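Local coordinates for protein probable exosome complex exonuclease 2 (Pyrococcus abyssi, PDB 2PO1) that is probably a non-catalytic component of the archaeal exosome, an RNA-degrading complex, in which it contributes to the structuring of the Rrp41 active site, at residues L146-N151 / P212-E217; G58-L63 / G150-A155; V169-Y174 / L184-P189; K48-A53 / I66-G71. One frame throughout, in Å; residues are numbered along the deposited sequence.

Contact 1 (L146-N151 / P212-E217); sequences LDHDGN and PSLDEE
The imidazole of His148 has the side chain of Leu214 over one face, with Leu214 CG 4.2 Å above the plane and displaced toward the rim; the ring also meets Phe97, nearly parallel. At its edge, in plane, sits a water that bonds weakly to NE2 and donates to Glu217 OE1, while His148 CE1 comes 3.4 Å from the same Glu217 OE1. The carboxylate of Glu217 is turned 58° from the ring. Extended beyond CG, the Glu217 chain reaches back from the first turn of helix 214-219, and its OE2 takes Asn151 N at 2.6 Å, met from above the carboxylate plane; Lys223 is its salt-bridge partner. Gly150 CA packs against Leu214 N and lies 3.2 Å from Glu217 OE1. Leu214 N gives a weak bond of 3.1 Å to Asp149 O, and Leu214 CB rests 3.6 Å from Asp149 OD2, although the main partner of that carboxylate is a basic side chain on the chain of another protein. Ser213 and Glu216 form a capping box. Glu217 joins the loop of the first RNase PH family region to a helix of the second, and Lys223 would offset its negative charge.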
loop_
_atom_site.group_PDB
_atom_site.type_symbol
_atom_site.label_atom_id
_atom_site.label_comp_id
_atom_site.label_asym_id
_atom_site.label_seq_id
_atom_site.Cartn_x
_atom_site.Cartn_y
_atom_site.Cartn_z
ATOM N N LEU C 146 15.292 11.648 -15.251
ATOM C CA LEU C 146 14.484 12.066 -16.403
ATOM C C LEU C 146 14.771 11.271 -17.678
ATOM O O LEU C 146 13.934 11.234 -18.539
ATOM C CB LEU C 146 14.678 13.540 -16.739
ATOM C CG LEU C 146 14.407 14.547 -15.638
ATOM C CD1 LEU C 146 14.801 15.890 -16.155
ATOM C CD2 LEU C 146 12.911 14.473 -15.193
ATOM N N ASP C 147 15.935 10.626 -17.792
ATOM C CA ASP C 147 16.249 9.871 -19.017
ATOM C C ASP C 147 17.347 8.953 -18.600
ATOM O O ASP C 147 18.362 9.416 -18.160
ATOM C CB ASP C 147 16.800 10.807 -20.095
ATOM C CG ASP C 147 16.346 10.443 -21.494
ATOM O OD1 ASP C 147 16.656 11.242 -22.400
ATOM O OD2 ASP C 147 15.674 9.406 -21.721
ATOM N N HIS C 148 17.122 7.658 -18.722
ATOM C CA HIS C 148 18.058 6.661 -18.258
ATOM C C HIS C 148 18.816 6.167 -19.480
ATOM O O HIS C 148 18.276 5.438 -20.342
ATOM C CB HIS C 148 17.271 5.537 -17.583
ATOM C CG HIS C 148 18.104 4.343 -17.266
ATOM N ND1 HIS C 148 19.481 4.384 -17.244
ATOM C CD2 HIS C 148 17.753 3.072 -16.954
ATOM C CE1 HIS C 148 19.937 3.187 -16.932
ATOM N NE2 HIS C 148 18.909 2.375 -16.749
ATOM N N ASP C 149 20.070 6.610 -19.614
ATOM C CA ASP C 149 20.887 6.083 -20.673
ATOM C C ASP C 149 22.160 5.571 -20.061
ATOM O O ASP C 149 23.222 5.705 -20.658
ATOM C CB ASP C 149 21.247 7.124 -21.708
ATOM C CG ASP C 149 21.638 6.483 -23.041
ATOM O OD1 ASP C 149 22.427 7.072 -23.814
ATOM O OD2 ASP C 149 21.105 5.372 -23.331
ATOM N N GLY C 150 22.051 5.105 -18.842
ATOM C CA GLY C 150 23.150 4.415 -18.201
ATOM C C GLY C 150 23.808 5.271 -17.166
ATOM O O GLY C 150 23.819 6.509 -17.250
ATOM N N ASN C 151 24.463 4.609 -16.210
ATOM C CA ASN C 151 25.111 5.303 -15.124
ATOM C C ASN C 151 24.257 6.280 -14.319
ATOM O O ASN C 151 24.660 7.389 -14.060
ATOM C CB ASN C 151 26.496 5.874 -15.561
ATOM C CG ASN C 151 27.396 6.098 -14.390
ATOM O OD1 ASN C 151 27.105 5.607 -13.298
ATOM N ND2 ASN C 151 28.542 6.791 -14.603
ATOM N N PRO C 212 29.397 3.603 -17.694
ATOM C CA PRO C 212 28.854 2.674 -18.674
ATOM C C PRO C 212 27.577 3.297 -19.197
ATOM O O PRO C 212 26.830 3.838 -18.414
ATOM C CB PRO C 212 28.528 1.410 -17.823
ATOM C CG PRO C 212 28.298 1.896 -16.461
ATOM C CD PRO C 212 29.188 3.129 -16.308
ATOM N N SER C 213 27.383 3.317 -20.495
ATOM C CA SER C 213 26.108 3.738 -21.084
ATOM C C SER C 213 25.152 2.569 -20.885
ATOM O O SER C 213 25.560 1.490 -20.457
ATOM C CB SER C 213 26.269 3.924 -22.573
ATOM O OG SER C 213 26.675 2.685 -23.163
ATOM N N LEU C 214 23.892 2.761 -21.254
ATOM C CA LEU C 214 22.876 1.721 -21.092
ATOM C C LEU C 214 23.288 0.500 -21.882
ATOM O O LEU C 214 23.217 -0.623 -21.380
ATOM C CB LEU C 214 21.573 2.229 -21.643
ATOM C CG LEU C 214 20.246 1.967 -20.980
ATOM C CD1 LEU C 214 19.224 2.108 -22.107
ATOM C CD2 LEU C 214 20.220 0.649 -20.223
ATOM N N ASP C 215 23.765 0.716 -23.110
ATOM C CA ASP C 215 24.165 -0.401 -23.960
ATOM C C ASP C 215 25.289 -1.191 -23.271
ATOM O O ASP C 215 25.303 -2.395 -23.341
ATOM C CB ASP C 215 24.660 0.099 -25.301
ATOM C CG ASP C 215 23.522 0.515 -26.214
ATOM O OD1 ASP C 215 22.405 -0.059 -26.067
ATOM O OD2 ASP C 215 23.751 1.411 -27.054
ATOM N N GLU C 216 26.182 -0.499 -22.561
ATOM C CA GLU C 216 27.215 -1.214 -21.803
ATOM C C GLU C 216 26.618 -1.880 -20.561
ATOM O O GLU C 216 26.980 -3.011 -20.222
ATOM C CB GLU C 216 28.357 -0.311 -21.454
ATOM C CG GLU C 216 29.283 -0.088 -22.634
ATOM C CD GLU C 216 30.136 1.132 -22.530
ATOM O OE1 GLU C 216 31.065 1.229 -23.341
ATOM O OE2 GLU C 216 29.932 1.993 -21.657
ATOM N N GLU C 217 25.704 -1.197 -19.885
ATOM C CA GLU C 217 25.041 -1.821 -18.729
ATOM C C GLU C 217 24.270 -3.034 -19.145
ATOM O O GLU C 217 24.199 -4.014 -18.410
ATOM C CB GLU C 217 24.132 -0.864 -18.033
ATOM C CG GLU C 217 24.865 0.249 -17.322
ATOM C CD GLU C 217 23.919 1.286 -16.779
ATOM O OE1 GLU C 217 22.763 1.348 -17.211
ATOM O OE2 GLU C 217 24.342 2.050 -15.907
HETATM O O HOH W 1 20.911 -0.293 -16.657
#

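Contact 2 (G58-L63 / G150-A155); sequences GSTQVL and GNLMDA
Thr60 points from strand 60-71 at the turn leading into helix 152-166, and its branches divide the work. CB lies 3.3 Å from Gly150 O. OG1, anti to the carbonyl carbon (chi1 -77°), donates to Gly150 O; at 2.5 Å the bond is very short, and the exact place of this hydroxyl is less sure. OG1 also takes the N-H of Asp149, so, if the hydroxyl is rightly placed, it links that N-H to the carbonyl of Gly150. CG2, anti to the backbone N, lies beside Gly150 O and also reaches Ala155 CB at 3.7 Å and Leu152 CD2 at 4.0 Å.

Two residues along the strand, Val62 points the same way and extends this apolar patch. Its CG1 packs on Ala155 CB at 3.5 Å, while CG2 lies beside the backbone carbonyl of Ala155. The small methyl of Ala155 therefore meets both Thr60 and Val62, bringing the helix close over the sheet, and Leu57 from strand 51-57 touches it as well.

The helix start is secured separately. Asn151 is the N-cap: its OD1 accepts from Asp154 N at 3.3 Å, and its ND2, with the acceptor in the amide plane, donates to Asp154 OD2 at 2.9 Å. Gly150 takes backbone angles (106°/156°) open to a residue without a side chain. Gly150 O is also met by Arg37, and the Asn151 amide by Asp211 as well as Asp154, while methyl groups pack between strand and helix.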
loop_
_atom_site.group_PDB
_atom_site.type_symbol
_atom_site.label_atom_id
_atom_site.label_comp_id
_atom_site.label_asym_id
_atom_site.label_seq_id
_atom_site.Cartn_x
_atom_site.Cartn_y
_atom_site.Cartn_z
ATOM N N GLY C 58 26.145 12.162 -20.944
ATOM C CA GLY C 58 25.695 11.886 -22.295
ATOM C C GLY C 58 24.212 12.160 -22.211
ATOM O O GLY C 58 23.814 13.250 -21.777
ATOM N N SER C 59 23.426 11.135 -22.533
ATOM C CA SER C 59 22.006 11.290 -22.678
ATOM C C SER C 59 21.287 10.924 -21.401
ATOM O O SER C 59 20.095 11.085 -21.326
ATOM C CB SER C 59 21.505 10.399 -23.807
ATOM O OG SER C 59 21.807 10.964 -25.073
ATOM N N THR C 60 21.991 10.374 -20.416
ATOM C CA THR C 60 21.391 10.163 -19.115
ATOM C C THR C 60 21.142 11.538 -18.504
ATOM O O THR C 60 22.035 12.376 -18.439
ATOM C CB THR C 60 22.334 9.365 -18.169
ATOM O OG1 THR C 60 22.292 7.984 -18.522
ATOM C CG2 THR C 60 21.900 9.512 -16.732
ATOM N N GLN C 61 19.921 11.792 -18.034
ATOM C CA GLN C 61 19.650 13.098 -17.419
ATOM C C GLN C 61 18.994 12.870 -16.128
ATOM O O GLN C 61 18.030 12.122 -16.059
ATOM C CB GLN C 61 18.648 13.852 -18.252
ATOM C CG GLN C 61 19.082 13.919 -19.653
ATOM C CD GLN C 61 18.546 15.138 -20.308
ATOM O OE1 GLN C 61 18.463 16.182 -19.680
ATOM N NE2 GLN C 61 18.172 15.021 -21.560
ATOM N N VAL C 62 19.462 13.547 -15.083
ATOM C CA VAL C 62 18.752 13.432 -13.850
ATOM C C VAL C 62 18.623 14.810 -13.214
ATOM O O VAL C 62 19.521 15.633 -13.328
ATOM C CB VAL C 62 19.412 12.428 -12.901
ATOM C CG1 VAL C 62 20.235 11.388 -13.623
ATOM C CG2 VAL C 62 20.124 13.097 -11.874
ATOM N N LEU C 63 17.463 15.094 -12.642
ATOM C CA LEU C 63 17.246 16.353 -11.959
ATOM C C LEU C 63 17.190 16.051 -10.524
ATOM O O LEU C 63 16.412 15.139 -10.093
ATOM C CB LEU C 63 15.824 16.817 -12.239
ATOM C CG LEU C 63 15.503 18.256 -12.555
ATOM C CD1 LEU C 63 13.947 18.535 -12.509
ATOM C CD2 LEU C 63 16.426 19.349 -11.866
ATOM N N GLY C 150 22.051 5.105 -18.842
ATOM C CA GLY C 150 23.150 4.415 -18.201
ATOM C C GLY C 150 23.808 5.271 -17.166
ATOM O O GLY C 150 23.819 6.509 -17.250
ATOM N N ASN C 151 24.463 4.609 -16.210
ATOM C CA ASN C 151 25.111 5.303 -15.124
ATOM C C ASN C 151 24.257 6.280 -14.319
ATOM O O ASN C 151 24.660 7.389 -14.060
ATOM C CB ASN C 151 26.496 5.874 -15.561
ATOM C CG ASN C 151 27.396 6.098 -14.390
ATOM O OD1 ASN C 151 27.105 5.607 -13.298
ATOM N ND2 ASN C 151 28.542 6.791 -14.603
ATOM N N LEU C 152 23.059 5.841 -13.858
ATOM C CA LEU C 152 22.285 6.641 -12.987
ATOM C C LEU C 152 23.043 6.965 -11.709
ATOM O O LEU C 152 22.941 8.047 -11.188
ATOM C CB LEU C 152 20.971 5.893 -12.643
ATOM C CG LEU C 152 20.062 5.571 -13.822
ATOM C CD1 LEU C 152 18.815 4.831 -13.345
ATOM C CD2 LEU C 152 19.738 6.893 -14.544
ATOM N N MET C 153 23.784 6.009 -11.153
ATOM C CA MET C 153 24.408 6.236 -9.894
ATOM C C MET C 153 25.271 7.489 -9.909
ATOM O O MET C 153 25.125 8.377 -9.065
ATOM C CB MET C 153 25.235 5.013 -9.528
ATOM C CG MET C 153 25.915 5.218 -8.226
ATOM S SD MET C 153 24.808 4.840 -6.916
ATOM C CE MET C 153 24.664 3.045 -7.085
ATOM N N ASP C 154 26.131 7.628 -10.897
ATOM C CA ASP C 154 27.021 8.784 -10.879
ATOM C C ASP C 154 26.253 10.027 -11.212
ATOM O O ASP C 154 26.457 11.073 -10.635
ATOM C CB ASP C 154 28.160 8.637 -11.863
ATOM C CG ASP C 154 29.058 7.470 -11.549
ATOM O OD1 ASP C 154 28.712 6.726 -10.645
ATOM O OD2 ASP C 154 30.133 7.291 -12.206
ATOM N N ALA C 155 25.360 9.914 -12.165
ATOM C CA ALA C 155 24.585 11.091 -12.573
ATOM C C ALA C 155 23.793 11.580 -11.366
ATOM O O ALA C 155 23.741 12.768 -11.132
ATOM C CB ALA C 155 23.673 10.735 -13.714
#

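Contact 3 (V169-Y174 / L184-P189); sequences VPKVRY and LDETEP
Lys171 and Glu188 are brought together by their torsions: the lysine chain bends at chi2 (-144°), which sets CD, and chi4 (-65°) then places NZ, while Glu188 CG lies between its backbone N and carbonyl carbon and the chain then runs extended. NZ reaches Glu188 OE2 at 2.8 Å in a salt bridge that uses the anti lone pair of that oxygen. Glu186 lies near the lysine too, but its OE2 is less surely placed and its charge stays beyond salt-bridge distance.

Backbone bonds carry the framework. Val169 and Glu188 are an antiparallel hydrogen-bonded pair, Val169 N giving to Glu188 O at 2.9 Å and Glu188 N to Val169 O at 2.8 Å. Lys171 N donates to Glu186 O at 2.7 Å. Residues 184-189 turn a corner at Asp185, and Leu184 N binds Lys171 O at 2.8 Å, so both the backbone N and O of Lys171 are taken by residues that flank the corner. The short strand axes lie 105° apart.

Leu184 spreads over the aliphatic part of Arg173, their side chains at about a right angle: CD2 is 3.6 Å from Arg173 CG and meets the guanidinium at its edge, 3.4 Å from NH1. The charge itself goes to Glu182 through NH2. On the face shared by Val169 and Glu188, Val169 CG2 packs on Glu188 CG at 4.0 Å. The contact completes a small three-stranded antiparallel sheet at the surface, where Glu188 would balance most of the charge of Lys171, with a weaker and less certain contribution from Glu186.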
loop_
_atom_site.group_PDB
_atom_site.type_symbol
_atom_site.label_atom_id
_atom_site.label_comp_id
_atom_site.label_asym_id
_atom_site.label_seq_id
_atom_site.Cartn_x
_atom_site.Cartn_y
_atom_site.Cartn_z
ATOM N N VAL C 169 18.919 28.202 1.610
ATOM C CA VAL C 169 17.841 27.881 2.509
ATOM C C VAL C 169 17.617 29.120 3.379
ATOM O O VAL C 169 18.553 29.903 3.576
ATOM C CB VAL C 169 18.205 26.613 3.345
ATOM C CG1 VAL C 169 18.359 25.382 2.402
ATOM C CG2 VAL C 169 19.487 26.838 4.137
ATOM N N PRO C 170 16.370 29.325 3.854
ATOM C CA PRO C 170 16.039 30.477 4.704
ATOM C C PRO C 170 16.930 30.480 5.935
ATOM O O PRO C 170 17.087 29.429 6.575
ATOM C CB PRO C 170 14.593 30.218 5.132
ATOM C CG PRO C 170 14.051 29.232 4.122
ATOM C CD PRO C 170 15.207 28.443 3.611
ATOM N N LYS C 171 17.552 31.631 6.221
ATOM C CA LYS C 171 18.204 31.838 7.505
ATOM C C LYS C 171 17.134 31.672 8.579
ATOM O O LYS C 171 16.009 32.164 8.458
ATOM C CB LYS C 171 18.793 33.241 7.630
ATOM C CG LYS C 171 20.094 33.446 6.900
ATOM C CD LYS C 171 21.005 34.355 7.667
ATOM C CE LYS C 171 22.433 34.412 7.107
ATOM N NZ LYS C 171 23.196 33.124 7.187
ATOM N N VAL C 172 17.498 30.979 9.637
ATOM C CA VAL C 172 16.529 30.670 10.666
ATOM C C VAL C 172 17.138 31.152 11.972
ATOM O O VAL C 172 18.312 30.934 12.236
ATOM C CB VAL C 172 16.181 29.152 10.649
ATOM C CG1 VAL C 172 15.605 28.696 11.951
ATOM C CG2 VAL C 172 15.191 28.876 9.550
ATOM N N ARG C 173 16.358 31.852 12.773
ATOM C CA ARG C 173 16.857 32.196 14.092
ATOM C C ARG C 173 15.911 31.836 15.196
ATOM O O ARG C 173 14.704 32.108 15.127
ATOM C CB ARG C 173 17.304 33.657 14.191
ATOM C CG ARG C 173 16.553 34.629 13.304
ATOM C CD ARG C 173 17.080 36.056 13.526
ATOM N NE ARG C 173 16.459 36.661 14.689
ATOM C CZ ARG C 173 15.351 37.399 14.645
ATOM N NH1 ARG C 173 14.752 37.613 13.466
ATOM N NH2 ARG C 173 14.848 37.934 15.779
ATOM N N TYR C 174 16.492 31.167 16.207
ATOM C CA TYR C 174 15.801 30.942 17.443
ATOM C C TYR C 174 15.898 32.243 18.190
ATOM O O TYR C 174 16.974 32.644 18.628
ATOM C CB TYR C 174 16.447 29.824 18.283
ATOM C CG TYR C 174 15.748 29.616 19.624
ATOM C CD1 TYR C 174 16.423 29.818 20.823
ATOM C CD2 TYR C 174 14.402 29.236 19.678
ATOM C CE1 TYR C 174 15.780 29.635 22.054
ATOM C CE2 TYR C 174 13.758 29.042 20.881
ATOM C CZ TYR C 174 14.449 29.234 22.061
ATOM O OH TYR C 174 13.798 29.051 23.254
ATOM N N LEU C 184 13.701 33.731 8.246
ATOM C CA LEU C 184 13.987 34.993 7.584
ATOM C C LEU C 184 13.966 34.814 6.063
ATOM O O LEU C 184 13.960 33.702 5.567
ATOM C CB LEU C 184 15.339 35.567 8.051
ATOM C CG LEU C 184 15.769 35.377 9.511
ATOM C CD1 LEU C 184 17.163 35.923 9.717
ATOM C CD2 LEU C 184 14.777 36.008 10.502
ATOM N N ASP C 185 13.940 35.938 5.355
ATOM C CA ASP C 185 13.986 36.002 3.906
ATOM C C ASP C 185 15.372 35.721 3.393
ATOM O O ASP C 185 15.527 34.997 2.392
ATOM C CB ASP C 185 13.553 37.384 3.423
ATOM C CG ASP C 185 12.047 37.554 3.431
ATOM O OD1 ASP C 185 11.315 36.526 3.436
ATOM O OD2 ASP C 185 11.609 38.727 3.424
ATOM N N GLU C 186 16.369 36.293 4.073
ATOM C CA GLU C 186 17.779 36.022 3.801
ATOM C C GLU C 186 18.015 34.528 3.808
ATOM O O GLU C 186 17.493 33.793 4.657
ATOM C CB GLU C 186 18.694 36.689 4.843
ATOM C CG GLU C 186 20.177 36.770 4.458
ATOM C CD GLU C 186 21.089 37.219 5.608
ATOM O OE1 GLU C 186 20.621 37.945 6.520
ATOM O OE2 GLU C 186 22.285 36.859 5.593
ATOM N N THR C 187 18.807 34.082 2.848
ATOM C CA THR C 187 19.076 32.684 2.716
ATOM C C THR C 187 20.555 32.492 2.972
ATOM O O THR C 187 21.300 33.441 3.095
ATOM C CB THR C 187 18.646 32.142 1.334
ATOM O OG1 THR C 187 19.240 32.948 0.311
ATOM C CG2 THR C 187 17.138 32.192 1.193
ATOM N N GLU C 188 20.965 31.247 3.106
ATOM C CA GLU C 188 22.363 30.952 3.326
ATOM C C GLU C 188 22.569 29.632 2.700
ATOM O O GLU C 188 21.602 28.901 2.487
ATOM C CB GLU C 188 22.626 30.850 4.827
ATOM C CG GLU C 188 21.544 30.049 5.501
ATOM C CD GLU C 188 21.830 29.702 6.920
ATOM O OE1 GLU C 188 21.421 28.611 7.295
ATOM O OE2 GLU C 188 22.419 30.505 7.667
ATOM N N PRO C 189 23.824 29.268 2.428
ATOM C CA PRO C 189 23.989 27.912 1.911
ATOM C C PRO C 189 23.739 26.878 2.988
ATOM O O PRO C 189 23.623 27.220 4.172
ATOM C CB PRO C 189 25.466 27.841 1.554
ATOM C CG PRO C 189 25.937 29.306 1.551
ATOM C CD PRO C 189 25.097 29.999 2.530
#

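Contact 4 (K48-A53 / I66-G71); sequences KAEGSA and IKTSLG
A classic beta bulge marks the start of strand 51-57 in its hairpin with strand 60-71: Glu50 and Gly51 both face Ile66. Ile66 O accepts from two donors, Glu50 N at 2.9 Å, nearly along the C=O axis, and Gly51 N at 3.3 Å, tilted from the carbonyl plane. In return Ile66 N binds Gly51 O at 2.6 Å, closing an antiparallel hydrogen-bonded pair. The CB and CG1 of Ile66 lie beside the glycine backbone, and the side chain goes on to Ala163 and Leu164 of helix 152-166.

The side chain of Glu50 continues where the backbone pairing stops. Its chain bends at chi2 (69°), and OE2 accepts from Thr68 N at 3.0 Å, on the anti side of the carboxylate and 17° out of its plane. The carboxylate thus takes an amide two residues beyond Ile66, standing in for a backbone carbonyl. CG passes 3.7 Å from Thr68 OG1.

Lys67 crosses Glu50 at about a right angle. The bend at chi2 lays its CD 3.9 Å from Ala49 CA, and chi3 turns CE onward; its NZ stays 4.0 Å from Glu50 OE2 and bonds to backbone of the chain of another protein. Lys48 also turns to that chain, forming a salt bridge with an acidic side chain, so this end of the hairpin belongs to a subunit interface close to the bound nucleic acid. A water sits 2.5 Å from Glu50 OE2, with Thr68 O also within reach of it.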
loop_
_atom_site.group_PDB
_atom_site.type_symbol
_atom_site.label_atom_id
_atom_site.label_comp_id
_atom_site.label_asym_id
_atom_site.label_seq_id
_atom_site.Cartn_x
_atom_site.Cartn_y
_atom_site.Cartn_z
ATOM N N LYS C 48 12.052 27.378 -7.660
ATOM C CA LYS C 48 11.228 27.182 -6.512
ATOM C C LYS C 48 11.921 26.343 -5.459
ATOM O O LYS C 48 11.780 26.624 -4.285
ATOM C CB LYS C 48 9.889 26.572 -6.896
ATOM C CG LYS C 48 8.927 27.626 -7.476
ATOM C CD LYS C 48 7.506 27.074 -7.460
ATOM C CE LYS C 48 6.556 28.122 -7.958
ATOM N NZ LYS C 48 5.140 27.839 -7.490
ATOM N N ALA C 49 12.642 25.310 -5.844
ATOM C CA ALA C 49 13.369 24.513 -4.877
ATOM C C ALA C 49 14.472 25.377 -4.254
ATOM O O ALA C 49 14.845 26.433 -4.795
ATOM C CB ALA C 49 14.006 23.268 -5.582
ATOM N N GLU C 50 15.020 24.876 -3.162
ATOM C CA GLU C 50 16.048 25.575 -2.418
ATOM C C GLU C 50 17.361 25.352 -3.143
ATOM O O GLU C 50 18.213 26.261 -3.259
ATOM C CB GLU C 50 16.049 25.053 -0.987
ATOM C CG GLU C 50 14.984 25.678 -0.084
ATOM C CD GLU C 50 13.529 25.309 -0.389
ATOM O OE1 GLU C 50 12.717 26.154 -0.860
ATOM O OE2 GLU C 50 13.128 24.187 -0.100
ATOM N N GLY C 51 17.514 24.161 -3.698
ATOM C CA GLY C 51 18.641 23.882 -4.573
ATOM C C GLY C 51 18.204 22.910 -5.624
ATOM O O GLY C 51 17.222 22.189 -5.449
ATOM N N SER C 52 18.953 22.855 -6.701
ATOM C CA SER C 52 18.642 21.912 -7.768
ATOM C C SER C 52 19.812 21.717 -8.694
ATOM O O SER C 52 20.726 22.527 -8.720
ATOM C CB SER C 52 17.386 22.340 -8.524
ATOM O OG SER C 52 17.521 23.612 -9.072
ATOM N N ALA C 53 19.839 20.614 -9.434
ATOM C CA ALA C 53 20.923 20.433 -10.381
ATOM C C ALA C 53 20.310 19.527 -11.424
ATOM O O ALA C 53 19.591 18.530 -11.105
ATOM C CB ALA C 53 22.170 19.734 -9.713
ATOM N N ILE C 66 16.436 20.117 -4.074
ATOM C CA ILE C 66 16.630 20.126 -2.630
ATOM C C ILE C 66 15.545 20.954 -2.068
ATOM O O ILE C 66 15.322 22.062 -2.519
ATOM C CB ILE C 66 17.993 20.763 -2.217
ATOM C CG1 ILE C 66 19.167 20.046 -2.906
ATOM C CG2 ILE C 66 18.119 20.807 -0.712
ATOM C CD1 ILE C 66 19.411 18.591 -2.533
ATOM N N LYS C 67 14.772 20.382 -1.160
ATOM C CA LYS C 67 13.801 21.185 -0.441
ATOM C C LYS C 67 14.071 20.968 0.996
ATOM O O LYS C 67 14.269 19.830 1.402
ATOM C CB LYS C 67 12.380 20.664 -0.656
ATOM C CG LYS C 67 11.943 20.555 -2.052
ATOM C CD LYS C 67 11.614 21.908 -2.533
ATOM C CE LYS C 67 10.196 22.199 -2.075
ATOM N NZ LYS C 67 9.937 23.557 -2.493
ATOM N N THR C 68 14.021 22.044 1.774
ATOM C CA THR C 68 14.269 21.968 3.194
ATOM C C THR C 68 13.073 22.492 3.969
ATOM O O THR C 68 12.324 23.324 3.487
ATOM C CB THR C 68 15.450 22.813 3.528
ATOM O OG1 THR C 68 15.086 24.169 3.293
ATOM C CG2 THR C 68 16.597 22.439 2.619
ATOM N N SER C 69 12.848 21.953 5.157
ATOM C CA SER C 69 11.943 22.599 6.063
ATOM C C SER C 69 12.509 22.435 7.453
ATOM O O SER C 69 13.638 21.965 7.644
ATOM C CB SER C 69 10.575 21.941 5.957
ATOM O OG SER C 69 10.770 20.563 6.134
ATOM N N LEU C 70 11.731 22.818 8.439
ATOM C CA LEU C 70 12.162 22.659 9.790
ATOM C C LEU C 70 11.307 21.591 10.375
ATOM O O LEU C 70 10.097 21.582 10.169
ATOM C CB LEU C 70 12.014 23.977 10.562
ATOM C CG LEU C 70 12.921 25.132 10.100
ATOM C CD1 LEU C 70 12.651 26.430 10.908
ATOM C CD2 LEU C 70 14.377 24.715 10.199
ATOM N N GLY C 71 11.923 20.688 11.108
ATOM C CA GLY C 71 11.178 19.640 11.758
ATOM C C GLY C 71 11.946 19.190 12.972
ATOM O O GLY C 71 12.993 19.725 13.282
HETATM O O HOH W 2 10.835 24.226 0.829
#

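In the fold
Strand 60-71 runs through two of these sites: contact 2 uses its beginning and contact 4 its far end, 21 Å apart between centres, yet touching where Leu63 CD2 meets Ala53 O at 3.4 Å. Contacts 1 and 2 share Gly150 and Asn151, the loop from strand 135-147 to helix 152-166, and their centres are 7 Å apart. Contact 3 packs on contact 4, with Val169 CG1 3.4 Å from Thr68 CG2, but lies about 38 Å from contact 1, centre to centre, on the opposite side of the chain's centre. Contact 4 approaches the bound nucleic acid to about 4 Å at the nearest atoms; contacts 1, 2 and 3 stay about 12 to 14 Å away.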